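Sulfate adenylyltransferase, adenylylsulfate kinase (Thiobacillus denitrificans, PDB 3CR8) phosphorylates adenosine 5'-phosphosulfate with ATP to give 3'-phosphoadenylyl sulfate as a two-domain, hexameric APS kinase that lacks ATP sulfurylase activity. Local coordinates at residues A156-R161 against T228-L233; W163-A168 against N190-L195; G369-F374 against G443-A448; N427-G432 against R457-A462. All coordinates share one frame; numbering follows the deposited sequence.

Interaction 1 of 4, residues A156-R161 against T228-L233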
loop_
_atom_site.group_PDB
_atom_site.type_symbol
_atom_site.label_atom_id
_atom_site.label_comp_id
_atom_site.label_asym_id
_atom_site.label_seq_id
_atom_site.Cartn_x
_atom_site.Cartn_y
_atom_site.Cartn_z
ATOM N N ALA A 156 14.243 21.443 37.186
ATOM C CA ALA A 156 15.413 21.981 36.489
ATOM C C ALA A 156 15.225 21.912 34.979
ATOM O O ALA A 156 15.556 22.856 34.263
ATOM C CB ALA A 156 16.646 21.239 36.912
ATOM N N LEU A 157 14.690 20.771 34.539
ATOM C CA LEU A 157 14.278 20.530 33.164
ATOM C C LEU A 157 13.286 21.636 32.669
ATOM O O LEU A 157 13.559 22.396 31.723
ATOM C CB LEU A 157 13.675 19.112 33.087
ATOM C CG LEU A 157 13.713 18.328 31.765
ATOM C CD1 LEU A 157 12.353 18.293 31.066
ATOM C CD2 LEU A 157 14.799 18.837 30.808
ATOM N N PHE A 158 12.143 21.733 33.333
ATOM C CA PHE A 158 11.213 22.810 33.083
ATOM C C PHE A 158 11.926 24.147 32.897
ATOM O O PHE A 158 11.547 24.963 32.063
ATOM C CB PHE A 158 10.214 22.903 34.232
ATOM C CG PHE A 158 9.232 21.778 34.261
ATOM C CD1 PHE A 158 8.946 21.054 33.101
ATOM C CD2 PHE A 158 8.563 21.455 35.430
ATOM C CE1 PHE A 158 8.035 20.016 33.134
ATOM C CE2 PHE A 158 7.642 20.417 35.461
ATOM C CZ PHE A 158 7.381 19.697 34.321
ATOM N N VAL A 159 12.968 24.386 33.671
ATOM C CA VAL A 159 13.570 25.713 33.641
ATOM C C VAL A 159 14.417 25.951 32.386
ATOM O O VAL A 159 14.443 27.070 31.847
ATOM C CB VAL A 159 14.339 26.049 34.962
ATOM C CG1 VAL A 159 15.224 27.257 34.777
ATOM C CG2 VAL A 159 13.359 26.343 36.076
ATOM N N ARG A 160 15.088 24.900 31.928
ATOM C CA ARG A 160 15.832 24.958 30.687
ATOM C C ARG A 160 14.851 25.071 29.521
ATOM O O ARG A 160 15.077 25.816 28.561
ATOM C CB ARG A 160 16.685 23.703 30.507
ATOM C CG ARG A 160 17.724 23.489 31.574
ATOM C CD ARG A 160 18.592 22.287 31.241
ATOM N NE ARG A 160 17.904 21.012 31.434
ATOM C CZ ARG A 160 17.917 20.336 32.573
ATOM N NH1 ARG A 160 18.572 20.828 33.610
ATOM N NH2 ARG A 160 17.282 19.179 32.673
ATOM N N ARG A 161 13.750 24.346 29.611
ATOM C CA ARG A 161 12.748 24.401 28.565
ATOM C C ARG A 161 12.037 25.736 28.525
ATOM O O ARG A 161 11.261 26.000 27.610
ATOM C CB ARG A 161 11.750 23.277 28.758
ATOM C CG ARG A 161 12.324 21.965 28.370
ATOM C CD ARG A 161 11.798 21.572 27.032
ATOM N NE ARG A 161 10.782 20.553 27.210
ATOM C CZ ARG A 161 9.943 20.170 26.269
ATOM N NH1 ARG A 161 9.980 20.735 25.079
ATOM N NH2 ARG A 161 9.060 19.233 26.535
ATOM N N THR A 228 5.752 21.576 23.692
ATOM C CA THR A 228 4.659 21.866 24.592
ATOM C C THR A 228 4.343 20.713 25.571
ATOM O O THR A 228 3.518 20.851 26.481
ATOM C CB THR A 228 3.451 22.212 23.735
ATOM O OG1 THR A 228 3.305 23.636 23.717
ATOM C CG2 THR A 228 2.155 21.512 24.252
ATOM N N THR A 229 5.033 19.591 25.403
ATOM C CA THR A 229 4.681 18.381 26.103
ATOM C C THR A 229 5.950 17.837 26.683
ATOM O O THR A 229 6.998 18.065 26.110
ATOM C CB THR A 229 4.112 17.365 25.112
ATOM O OG1 THR A 229 3.050 17.987 24.371
ATOM C CG2 THR A 229 3.603 16.127 25.842
ATOM N N GLN A 230 5.834 17.149 27.819
ATOM C CA GLN A 230 6.925 16.429 28.472
ATOM C C GLN A 230 6.441 15.124 28.996
ATOM O O GLN A 230 5.309 15.058 29.502
ATOM C CB GLN A 230 7.454 17.211 29.671
ATOM C CG GLN A 230 8.792 17.874 29.404
ATOM C CD GLN A 230 9.885 16.841 29.199
ATOM O OE1 GLN A 230 10.855 17.066 28.474
ATOM N NE2 GLN A 230 9.711 15.690 29.822
ATOM N N LEU A 231 7.276 14.086 28.888
ATOM C CA LEU A 231 6.955 12.776 29.497
ATOM C C LEU A 231 7.906 12.492 30.658
ATOM O O LEU A 231 9.101 12.728 30.570
ATOM C CB LEU A 231 6.992 11.633 28.477
ATOM C CG LEU A 231 6.821 10.208 29.023
ATOM C CD1 LEU A 231 5.410 9.921 29.494
ATOM C CD2 LEU A 231 7.217 9.202 27.967
ATOM N N SER A 232 7.374 12.018 31.765
ATOM C CA SER A 232 8.228 11.730 32.896
ATOM C C SER A 232 7.515 10.706 33.739
ATOM O O SER A 232 6.315 10.574 33.632
ATOM C CB SER A 232 8.497 12.994 33.690
ATOM O OG SER A 232 9.718 12.878 34.367
ATOM N N LEU A 233 8.239 9.962 34.559
ATOM C CA LEU A 233 7.589 8.947 35.393
ATOM C C LEU A 233 7.410 9.428 36.817
ATOM O O LEU A 233 8.235 10.166 37.355
ATOM C CB LEU A 233 8.354 7.622 35.360
ATOM C CG LEU A 233 8.632 7.204 33.916
ATOM C CD1 LEU A 233 9.540 5.999 33.867
ATOM C CD2 LEU A 233 7.325 6.933 33.196
#
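Gln-230 and Arg-161 carry most of this contact, with Leu-157 closing it from the helix side. The Arg-161 chain leaves the backbone with CG anti to the carbonyl carbon, then bends at chi2 and chi3, so that its guanidinium arrives at strand 229-231. There NH2 donates a strongly bent hydrogen bond (N-H...O angle 125°) to the carbonyl O of Thr-229, reaching it from above the carbonyl plane (37° out) while the oxygen lies close to the guanidinium plane. NH1 of the same group bonds to the backbone O of Ala-226, so one arginine grips two carbonyls near the start of the strand. Gln-230 bends at chi2 and crosses the arginine obliquely: its CG lies 3.2 Å from Arg-161 NH2, at the edge of the guanidinium, and the two flat groups are turned 80° against each other. Strand 229-231 is an outermost strand, within this chain, of the parallel five-stranded sheet in the ATP-sulfurylase region, and helix 151-160 packs on the face to which Gln-230 points. Leu-157, its CG anti to the backbone N, meets the glutamine tip to tip, CD1 being 3.2 Å from Gln-230 OE1. An alanine at Arg-161 would probably loosen segment 156-161 from the strand, since both carbonyl bonds and the edge contact with Gln-230 CG would go. Phe-158 turns a ring edge to the same CG, CE1 lying 4.4 Å from Gln-230 CG.

Interaction 2 of 4, residues W163-A168 against N190-L195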
loop_
_atom_site.group_PDB
_atom_site.type_symbol
_atom_site.label_atom_id
_atom_site.label_comp_id
_atom_site.label_asym_id
_atom_site.label_seq_id
_atom_site.Cartn_x
_atom_site.Cartn_y
_atom_site.Cartn_z
ATOM N N TRP A 163 9.734 26.720 30.511
ATOM C CA TRP A 163 8.338 26.520 30.848
ATOM C C TRP A 163 8.017 27.222 32.151
ATOM O O TRP A 163 8.899 27.404 32.972
ATOM C CB TRP A 163 8.075 25.028 31.049
ATOM C CG TRP A 163 7.981 24.206 29.807
ATOM C CD1 TRP A 163 8.495 24.495 28.582
ATOM C CD2 TRP A 163 7.352 22.938 29.695
ATOM N NE1 TRP A 163 8.202 23.488 27.696
ATOM C CE2 TRP A 163 7.503 22.516 28.359
ATOM C CE3 TRP A 163 6.656 22.125 30.590
ATOM C CZ2 TRP A 163 6.991 21.304 27.893
ATOM C CZ3 TRP A 163 6.151 20.913 30.132
ATOM C CH2 TRP A 163 6.328 20.508 28.790
ATOM N N ARG A 164 6.754 27.594 32.359
ATOM C CA ARG A 164 6.323 28.184 33.634
ATOM C C ARG A 164 5.048 27.534 34.184
ATOM O O ARG A 164 5.010 26.972 35.281
ATOM C CB ARG A 164 6.069 29.680 33.474
ATOM C CG ARG A 164 7.293 30.547 33.212
ATOM C CD ARG A 164 6.914 32.012 33.047
ATOM N NE ARG A 164 6.291 32.317 31.751
ATOM C CZ ARG A 164 5.521 33.386 31.518
ATOM N NH1 ARG A 164 5.272 34.242 32.502
ATOM N NH2 ARG A 164 4.992 33.604 30.307
ATOM N N ARG A 165 3.990 27.625 33.395
ATOM C CA ARG A 165 2.655 27.165 33.759
ATOM C C ARG A 165 2.469 25.799 33.096
ATOM O O ARG A 165 2.685 25.671 31.876
ATOM C CB ARG A 165 1.651 28.179 33.199
ATOM C CG ARG A 165 0.207 27.957 33.507
ATOM C CD ARG A 165 -0.615 28.668 32.456
ATOM N NE ARG A 165 -1.893 29.111 32.979
ATOM C CZ ARG A 165 -2.091 30.335 33.428
ATOM N NH1 ARG A 165 -1.085 31.202 33.404
ATOM N NH2 ARG A 165 -3.284 30.685 33.892
ATOM N N ILE A 166 2.065 24.793 33.887
ATOM C CA ILE A 166 2.078 23.395 33.452
ATOM C C ILE A 166 0.896 22.587 33.989
ATOM O O ILE A 166 0.702 22.477 35.208
ATOM C CB ILE A 166 3.400 22.711 33.881
ATOM C CG1 ILE A 166 4.614 23.501 33.378
ATOM C CG2 ILE A 166 3.465 21.303 33.380
ATOM C CD1 ILE A 166 5.926 23.111 34.040
ATOM N N ILE A 167 0.113 22.029 33.062
ATOM C CA ILE A 167 -0.872 21.011 33.392
ATOM C C ILE A 167 -0.179 19.655 33.476
ATOM O O ILE A 167 0.612 19.289 32.600
ATOM C CB ILE A 167 -1.938 20.880 32.306
ATOM C CG1 ILE A 167 -2.235 22.224 31.685
ATOM C CG2 ILE A 167 -3.217 20.234 32.845
ATOM C CD1 ILE A 167 -3.391 22.152 30.729
ATOM N N ALA A 168 -0.507 18.904 34.519
ATOM C CA ALA A 168 -0.017 17.547 34.670
ATOM C C ALA A 168 -1.152 16.571 34.494
ATOM O O ALA A 168 -2.290 16.865 34.860
ATOM C CB ALA A 168 0.611 17.366 36.021
ATOM N N ASN A 190 -5.783 26.797 28.787
ATOM C CA ASN A 190 -5.182 27.354 29.994
ATOM C C ASN A 190 -3.807 27.927 29.703
ATOM O O ASN A 190 -3.053 28.240 30.620
ATOM C CB ASN A 190 -5.080 26.292 31.096
ATOM C CG ASN A 190 -6.442 25.890 31.643
ATOM O OD1 ASN A 190 -6.895 26.432 32.655
ATOM N ND2 ASN A 190 -7.107 24.945 30.973
ATOM N N GLU A 191 -3.499 28.070 28.418
ATOM C CA GLU A 191 -2.195 28.561 27.994
ATOM C C GLU A 191 -1.070 27.889 28.789
ATOM O O GLU A 191 -0.189 28.566 29.369
ATOM C CB GLU A 191 -2.121 30.081 28.130
ATOM C CG GLU A 191 -3.092 30.837 27.208
ATOM C CD GLU A 191 -2.897 32.343 27.248
ATOM O OE1 GLU A 191 -1.732 32.804 27.175
ATOM O OE2 GLU A 191 -3.910 33.066 27.355
ATOM N N ALA A 192 -1.111 26.553 28.795
ATOM C CA ALA A 192 -0.191 25.748 29.587
ATOM C C ALA A 192 0.586 24.707 28.776
ATOM O O ALA A 192 0.112 24.225 27.734
ATOM C CB ALA A 192 -0.950 25.074 30.735
ATOM N N ASN A 193 1.785 24.383 29.266
ATOM C CA ASN A 193 2.534 23.219 28.790
ATOM C C ASN A 193 1.980 21.953 29.433
ATOM O O ASN A 193 1.273 22.027 30.437
ATOM C CB ASN A 193 4.024 23.367 29.079
ATOM C CG ASN A 193 4.599 24.687 28.561
ATOM O OD1 ASN A 193 5.208 24.735 27.494
ATOM N ND2 ASN A 193 4.402 25.762 29.320
ATOM N N LEU A 194 2.266 20.796 28.844
ATOM C CA LEU A 194 1.636 19.562 29.286
ATOM C C LEU A 194 2.679 18.582 29.726
ATOM O O LEU A 194 3.675 18.365 29.019
ATOM C CB LEU A 194 0.820 18.939 28.160
ATOM C CG LEU A 194 0.199 17.586 28.485
ATOM C CD1 LEU A 194 -0.847 17.764 29.550
ATOM C CD2 LEU A 194 -0.384 16.937 27.235
ATOM N N LEU A 195 2.430 18.000 30.903
ATOM C CA LEU A 195 3.271 16.967 31.490
ATOM C C LEU A 195 2.512 15.625 31.576
ATOM O O LEU A 195 1.522 15.475 32.312
ATOM C CB LEU A 195 3.782 17.410 32.867
ATOM C CG LEU A 195 4.557 16.328 33.629
ATOM C CD1 LEU A 195 5.855 16.010 32.892
ATOM C CD2 LEU A 195 4.859 16.715 35.049
#
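Asn-193 lies flat against the indole of Trp-163, amide and ring planes 21° apart. Its CB stands over the six-membered ring, 3.3 Å from the centroid of the Trp-163 ring and close to the normal, a CH-pi contact; its OD1 hangs over the same face nearer NE1. The Trp-163 edge at CH2 faces the carbonyl O of Leu-194, 3.4 Å away. The amide is held in this pose by ND2, which donates to Arg-165 O at 3.1 Å with an almost straight N-H...O angle of 173°, within both the amide and the carbonyl planes. Asn-193 N donates to the same oxygen at 3.0 Å, so Arg-165 O is gripped by two donors from one residue. A serine in place of Trp-163 would probably leave the Asn-193 amide less firmly oriented, because the broad face it lies against would be gone.

Beyond this pair the parallel strands are zipped by Ile-167 N to Asn-193 O and by Leu-195 N to Ile-167 O, the latter 2.8 Å long. Ile-167 CG1 packs on Ala-192 CB, and on the opposite sheet face Ile-166 CG2 touches Leu-195 CB at 3.9 Å. In the outer shell, Gln-531 of a second subunit makes a weak hydrogen bond to Asn-193 OD1. Glu-191, with positive phi, is the C-prime residue of a Schellman motif that ends helix 177-189 and turns the chain into strand 193-196. Strand 166-169, that helix and strand 193-196 form a beta-alpha-beta crossover unit, consistent with the HUP-like fold of the ATP-sulfurylase family.

Interaction 3 of 4, residues G369-F374 against G443-A448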
loop_
_atom_site.group_PDB
_atom_site.type_symbol
_atom_site.label_atom_id
_atom_site.label_comp_id
_atom_site.label_asym_id
_atom_site.label_seq_id
_atom_site.Cartn_x
_atom_site.Cartn_y
_atom_site.Cartn_z
ATOM N N GLY A 369 -1.482 -17.663 24.779
ATOM C CA GLY A 369 -1.058 -18.952 25.265
ATOM C C GLY A 369 -2.150 -19.513 26.118
ATOM O O GLY A 369 -3.026 -18.795 26.574
ATOM N N PHE A 370 -2.111 -20.817 26.306
ATOM C CA PHE A 370 -3.079 -21.486 27.143
ATOM C C PHE A 370 -2.596 -22.892 27.445
ATOM O O PHE A 370 -1.891 -23.529 26.625
ATOM C CB PHE A 370 -4.423 -21.549 26.466
ATOM C CG PHE A 370 -4.423 -22.303 25.154
ATOM C CD1 PHE A 370 -4.001 -21.694 23.993
ATOM C CD2 PHE A 370 -4.902 -23.600 25.078
ATOM C CE1 PHE A 370 -4.019 -22.371 22.802
ATOM C CE2 PHE A 370 -4.922 -24.287 23.881
ATOM C CZ PHE A 370 -4.479 -23.676 22.745
ATOM N N THR A 371 -2.940 -23.379 28.635
ATOM C CA THR A 371 -2.634 -24.762 28.957
ATOM C C THR A 371 -3.939 -25.542 28.888
ATOM O O THR A 371 -5.017 -25.020 29.201
ATOM C CB THR A 371 -1.921 -24.961 30.329
ATOM O OG1 THR A 371 -2.892 -25.073 31.364
ATOM C CG2 THR A 371 -1.028 -23.826 30.660
ATOM N N VAL A 372 -3.844 -26.775 28.422
ATOM C CA VAL A 372 -4.966 -27.699 28.439
ATOM C C VAL A 372 -4.659 -28.670 29.562
ATOM O O VAL A 372 -3.657 -29.383 29.516
ATOM C CB VAL A 372 -5.073 -28.499 27.123
ATOM C CG1 VAL A 372 -5.955 -29.689 27.314
ATOM C CG2 VAL A 372 -5.594 -27.630 25.998
ATOM N N PHE A 373 -5.511 -28.677 30.576
ATOM C CA PHE A 373 -5.258 -29.422 31.803
ATOM C C PHE A 373 -6.250 -30.584 31.943
ATOM O O PHE A 373 -7.418 -30.389 32.303
ATOM C CB PHE A 373 -5.377 -28.469 32.996
ATOM C CG PHE A 373 -4.610 -28.907 34.191
ATOM C CD1 PHE A 373 -5.112 -29.894 35.038
ATOM C CD2 PHE A 373 -3.384 -28.338 34.473
ATOM C CE1 PHE A 373 -4.401 -30.294 36.142
ATOM C CE2 PHE A 373 -2.672 -28.729 35.571
ATOM C CZ PHE A 373 -3.182 -29.713 36.413
ATOM N N PHE A 374 -5.808 -31.791 31.625
ATOM C CA PHE A 374 -6.668 -32.968 31.729
ATOM C C PHE A 374 -6.756 -33.441 33.178
ATOM O O PHE A 374 -5.740 -33.623 33.846
ATOM C CB PHE A 374 -6.102 -34.137 30.914
ATOM C CG PHE A 374 -6.152 -33.948 29.420
ATOM C CD1 PHE A 374 -5.257 -33.104 28.777
ATOM C CD2 PHE A 374 -7.058 -34.667 28.646
ATOM C CE1 PHE A 374 -5.277 -32.950 27.402
ATOM C CE2 PHE A 374 -7.092 -34.520 27.253
ATOM C CZ PHE A 374 -6.196 -33.653 26.640
ATOM N N GLY A 443 2.850 -19.790 24.468
ATOM C CA GLY A 443 2.861 -21.166 23.994
ATOM C C GLY A 443 1.638 -21.898 24.519
ATOM O O GLY A 443 0.870 -21.348 25.316
ATOM N N ILE A 444 1.438 -23.136 24.074
ATOM C CA ILE A 444 0.372 -23.945 24.651
ATOM C C ILE A 444 0.960 -25.138 25.391
ATOM O O ILE A 444 1.768 -25.894 24.821
ATOM C CB ILE A 444 -0.714 -24.412 23.624
ATOM C CG1 ILE A 444 -0.587 -25.881 23.312
ATOM C CG2 ILE A 444 -0.742 -23.620 22.280
ATOM C CD1 ILE A 444 -1.530 -26.230 22.223
ATOM N N ALA A 445 0.565 -25.294 26.660
ATOM C CA ALA A 445 1.066 -26.385 27.523
ATOM C C ALA A 445 -0.020 -27.397 27.791
ATOM O O ALA A 445 -1.128 -27.035 28.178
ATOM C CB ALA A 445 1.589 -25.851 28.854
ATOM N N ILE A 446 0.299 -28.672 27.619
ATOM C CA ILE A 446 -0.697 -29.731 27.797
ATOM C C ILE A 446 -0.317 -30.670 28.923
ATOM O O ILE A 446 0.652 -31.397 28.808
ATOM C CB ILE A 446 -0.825 -30.575 26.531
ATOM C CG1 ILE A 446 -1.458 -29.765 25.406
ATOM C CG2 ILE A 446 -1.622 -31.799 26.799
ATOM C CD1 ILE A 446 -1.152 -30.377 24.078
ATOM N N CYS A 447 -1.103 -30.660 29.993
ATOM C CA CYS A 447 -0.771 -31.381 31.209
ATOM C C CYS A 447 -1.801 -32.386 31.652
ATOM O O CYS A 447 -2.994 -32.104 31.633
ATOM C CB CYS A 447 -0.832 -30.439 32.402
ATOM S SG CYS A 447 0.119 -29.016 32.184
ATOM N N ALA A 448 -1.328 -33.547 32.103
ATOM C CA ALA A 448 -2.202 -34.573 32.674
ATOM C C ALA A 448 -1.637 -35.323 33.886
ATOM O O ALA A 448 -1.518 -36.542 33.863
ATOM C CB ALA A 448 -2.474 -35.530 31.514
#
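Phe-370 takes the crowded first torsion, CG between the backbone N and the carbonyl carbon (chi1 61°), and this lays its ring over the neighbouring strand. Ile-444 runs beside it, pointing the same way, with CB under the ring face in a CH-pi contact and CG2 3.5 Å from Phe-370 CE1. Phe-374, with CG instead anti to the carbonyl carbon (chi1 -69°), brings CE1 to 3.9 Å from Ile-446 CG2 and turns its ring edge to the carbonyl O of Cys-447. Val-372 and Ile-446 share the sheet face of Phe-370 and Ile-444, which helix 380-394 covers. On the reverse face Phe-373, CG anti to the backbone N (chi1 -155°), sets CD2 3.9 Å from Cys-447 CB, the sulfur lying obliquely to the ring. Thr-371 CG2 packs there on Ala-445 CB, beneath helix 421-440.

Five backbone hydrogen bonds bind the parallel strands, alternating in direction from Phe-370 N to Gly-443 O through to Phe-374 N to Cys-447 O. The most linear is Cys-447 N to Val-372 O, 2.9 Å long, directed nearly along the C=O axis. Strand 370-376 is the central strand of the five-stranded parallel sheet, with strand 469-475 on its other side, and it runs straight into the predicted ATP-binding loop; the Phe-374 side chain comes within about 4 Å of that of Lys-382, as befits the first strand of a P-loop kinase and its Walker A motif.

Interaction 4 of 4, residues N427-G432 against R457-A462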
loop_
_atom_site.group_PDB
_atom_site.type_symbol
_atom_site.label_atom_id
_atom_site.label_comp_id
_atom_site.label_asym_id
_atom_site.label_seq_id
_atom_site.Cartn_x
_atom_site.Cartn_y
_atom_site.Cartn_z
ATOM N N ASN A 427 4.259 -31.763 43.265
ATOM C CA ASN A 427 4.386 -32.145 41.871
ATOM C C ASN A 427 3.377 -31.423 40.978
ATOM O O ASN A 427 3.720 -30.958 39.890
ATOM C CB ASN A 427 4.145 -33.631 41.727
ATOM C CG ASN A 427 4.133 -34.071 40.289
ATOM O OD1 ASN A 427 5.144 -34.010 39.598
ATOM N ND2 ASN A 427 2.987 -34.529 39.830
ATOM N N VAL A 428 2.127 -31.342 41.429
ATOM C CA VAL A 428 1.089 -30.692 40.639
ATOM C C VAL A 428 1.386 -29.204 40.458
ATOM O O VAL A 428 1.456 -28.738 39.320
ATOM C CB VAL A 428 -0.328 -30.905 41.233
ATOM C CG1 VAL A 428 -1.344 -30.044 40.516
ATOM C CG2 VAL A 428 -0.728 -32.354 41.124
ATOM N N ARG A 429 1.568 -28.470 41.563
ATOM C CA ARG A 429 1.841 -27.046 41.463
ATOM C C ARG A 429 3.079 -26.825 40.627
ATOM O O ARG A 429 3.152 -25.870 39.853
ATOM C CB ARG A 429 2.029 -26.416 42.837
ATOM C CG ARG A 429 0.738 -26.136 43.524
ATOM C CD ARG A 429 0.861 -24.996 44.496
ATOM N NE ARG A 429 -0.408 -24.823 45.190
ATOM C CZ ARG A 429 -0.884 -25.683 46.081
ATOM N NH1 ARG A 429 -0.186 -26.764 46.389
ATOM N NH2 ARG A 429 -2.052 -25.467 46.665
ATOM N N ARG A 430 4.010 -27.755 40.733
ATOM C CA ARG A 430 5.262 -27.691 40.022
ATOM C C ARG A 430 4.991 -27.609 38.575
ATOM O O ARG A 430 5.610 -26.874 37.847
ATOM C CB ARG A 430 6.022 -28.972 40.237
ATOM C CG ARG A 430 7.297 -29.025 39.471
ATOM C CD ARG A 430 8.448 -28.754 40.374
ATOM N NE ARG A 430 9.191 -29.969 40.651
ATOM C CZ ARG A 430 9.801 -30.211 41.796
ATOM N NH1 ARG A 430 9.728 -29.333 42.773
ATOM N NH2 ARG A 430 10.469 -31.332 41.964
ATOM N N ILE A 431 4.065 -28.422 38.154
ATOM C CA ILE A 431 3.675 -28.449 36.759
ATOM C C ILE A 431 2.778 -27.284 36.331
ATOM O O ILE A 431 2.872 -26.802 35.213
ATOM C CB ILE A 431 3.015 -29.745 36.407
ATOM C CG1 ILE A 431 4.064 -30.850 36.282
ATOM C CG2 ILE A 431 2.279 -29.603 35.101
ATOM C CD1 ILE A 431 3.485 -32.170 35.752
ATOM N N GLY A 432 1.923 -26.817 37.223
ATOM C CA GLY A 432 1.170 -25.612 36.956
ATOM C C GLY A 432 2.129 -24.451 36.727
ATOM O O GLY A 432 1.883 -23.558 35.910
ATOM N N ARG A 457 -5.960 -28.109 42.205
ATOM C CA ARG A 457 -6.324 -27.796 40.842
ATOM C C ARG A 457 -6.840 -26.357 40.695
ATOM O O ARG A 457 -6.672 -25.750 39.637
ATOM C CB ARG A 457 -7.314 -28.820 40.295
ATOM C CG ARG A 457 -6.615 -30.140 39.926
ATOM C CD ARG A 457 -7.543 -31.174 39.270
ATOM N NE ARG A 457 -8.351 -31.924 40.229
ATOM C CZ ARG A 457 -9.651 -31.724 40.434
ATOM N NH1 ARG A 457 -10.312 -30.794 39.745
ATOM N NH2 ARG A 457 -10.291 -32.451 41.335
ATOM N N ARG A 458 -7.436 -25.775 41.742
ATOM C CA ARG A 458 -7.875 -24.386 41.588
ATOM C C ARG A 458 -6.736 -23.421 41.509
ATOM O O ARG A 458 -6.777 -22.472 40.734
ATOM C CB ARG A 458 -8.897 -23.939 42.624
ATOM C CG ARG A 458 -9.262 -22.558 42.261
ATOM C CD ARG A 458 -9.968 -22.321 40.968
ATOM N NE ARG A 458 -11.221 -23.011 41.205
ATOM C CZ ARG A 458 -12.171 -23.169 40.296
ATOM N NH1 ARG A 458 -11.953 -22.786 39.046
ATOM N NH2 ARG A 458 -13.317 -23.754 40.631
ATOM N N ASP A 459 -5.720 -23.682 42.333
ATOM C CA ASP A 459 -4.577 -22.798 42.453
ATOM C C ASP A 459 -3.825 -22.795 41.134
ATOM O O ASP A 459 -3.439 -21.742 40.629
ATOM C CB ASP A 459 -3.680 -23.233 43.617
ATOM C CG ASP A 459 -4.355 -23.045 44.985
ATOM O OD1 ASP A 459 -4.426 -24.033 45.740
ATOM O OD2 ASP A 459 -4.825 -21.924 45.299
ATOM N N VAL A 460 -3.639 -23.982 40.575
ATOM C CA VAL A 460 -3.037 -24.099 39.265
ATOM C C VAL A 460 -3.822 -23.280 38.247
ATOM O O VAL A 460 -3.278 -22.406 37.576
ATOM C CB VAL A 460 -2.888 -25.567 38.825
ATOM C CG1 VAL A 460 -2.487 -25.645 37.378
ATOM C CG2 VAL A 460 -1.835 -26.261 39.676
ATOM N N ARG A 461 -5.111 -23.532 38.133
ATOM C CA ARG A 461 -5.900 -22.745 37.200
ATOM C C ARG A 461 -5.735 -21.212 37.388
ATOM O O ARG A 461 -5.651 -20.473 36.401
ATOM C CB ARG A 461 -7.365 -23.138 37.263
ATOM C CG ARG A 461 -8.274 -22.023 36.800
ATOM C CD ARG A 461 -9.730 -22.323 37.153
ATOM N NE ARG A 461 -10.201 -23.585 36.584
ATOM C CZ ARG A 461 -10.800 -23.700 35.402
ATOM N NH1 ARG A 461 -11.009 -22.627 34.661
ATOM N NH2 ARG A 461 -11.191 -24.882 34.960
ATOM N N ALA A 462 -5.681 -20.733 38.632
ATOM C CA ALA A 462 -5.565 -19.299 38.871
ATOM C C ALA A 462 -4.187 -18.797 38.428
ATOM O O ALA A 462 -4.050 -17.707 37.837
ATOM C CB ALA A 462 -5.827 -18.983 40.332
#
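The guanidinium of Arg-429 receives Asp-459 OD1 at its edge, somewhat tilted from its plane, while the carboxylate is itself met from above, 46° out of its plane. The two flat groups stand 34° apart, so they cross obliquely and do not pair side on. NH2 alone makes the salt bridge, 2.9 Å from Asp-459 OD1, with an N-H...O angle of 142°. NH1 of the same group bridges to Asp-425, one turn earlier on its own helix, so the guanidinium lies between two acids, and its positive charge would probably help keep both carboxylates ionised. The Arg-429 chain is extended from CG to NE, which lets it span the gap between the helices.

Helices 421-440 and 454-465 lie on the same face of the parallel kinase sheet, flanking strand 444-447 in sequence in the alpha/beta order of the P-loop fold. The two short segments run almost alongside, 13° apart, with axes 9.3 Å from each other at the closest point. Beneath the salt bridge Val-460 points toward the first helix, CG1 anti to the backbone N and CG2 anti to the carbonyl carbon. CG1 rests 3.7 Å from Gly-432 CA, and a CB on the glycine would probably run into Val-460 CG2. That same CG2 meets Val-428 CG1 at 3.9 Å, the two valines crossing at about a right angle. Val-460 also touches Phe-470 of strand 469-475, and Val-428 leans on Thr-456 and Ala-451.

Overall arrangement
The four contacts form two pairs on opposite sides of the chain's centre. Interactions 1 and 2, centres 10 Å apart, belong to the ATP-sulfurylase region: strands 166-169, 193-196 and 229-231 are successive neighbours in one parallel sheet, and interaction 2 falls, along the chain, between the two segments of interaction 1. Both also touch a second subunit of the hexamer. Both close before interactions 3 and 4 open. These two, centres 11 Å apart, share the kinase sheet and its helices; their segments alternate in sequence, and Phe-373 packs on Val-460 while Cys-447 packs on Ile-431. Centres of the two pairs lie about 48 to 51 Å apart, consistent with separately built cores, the predicted ATP site being in the second.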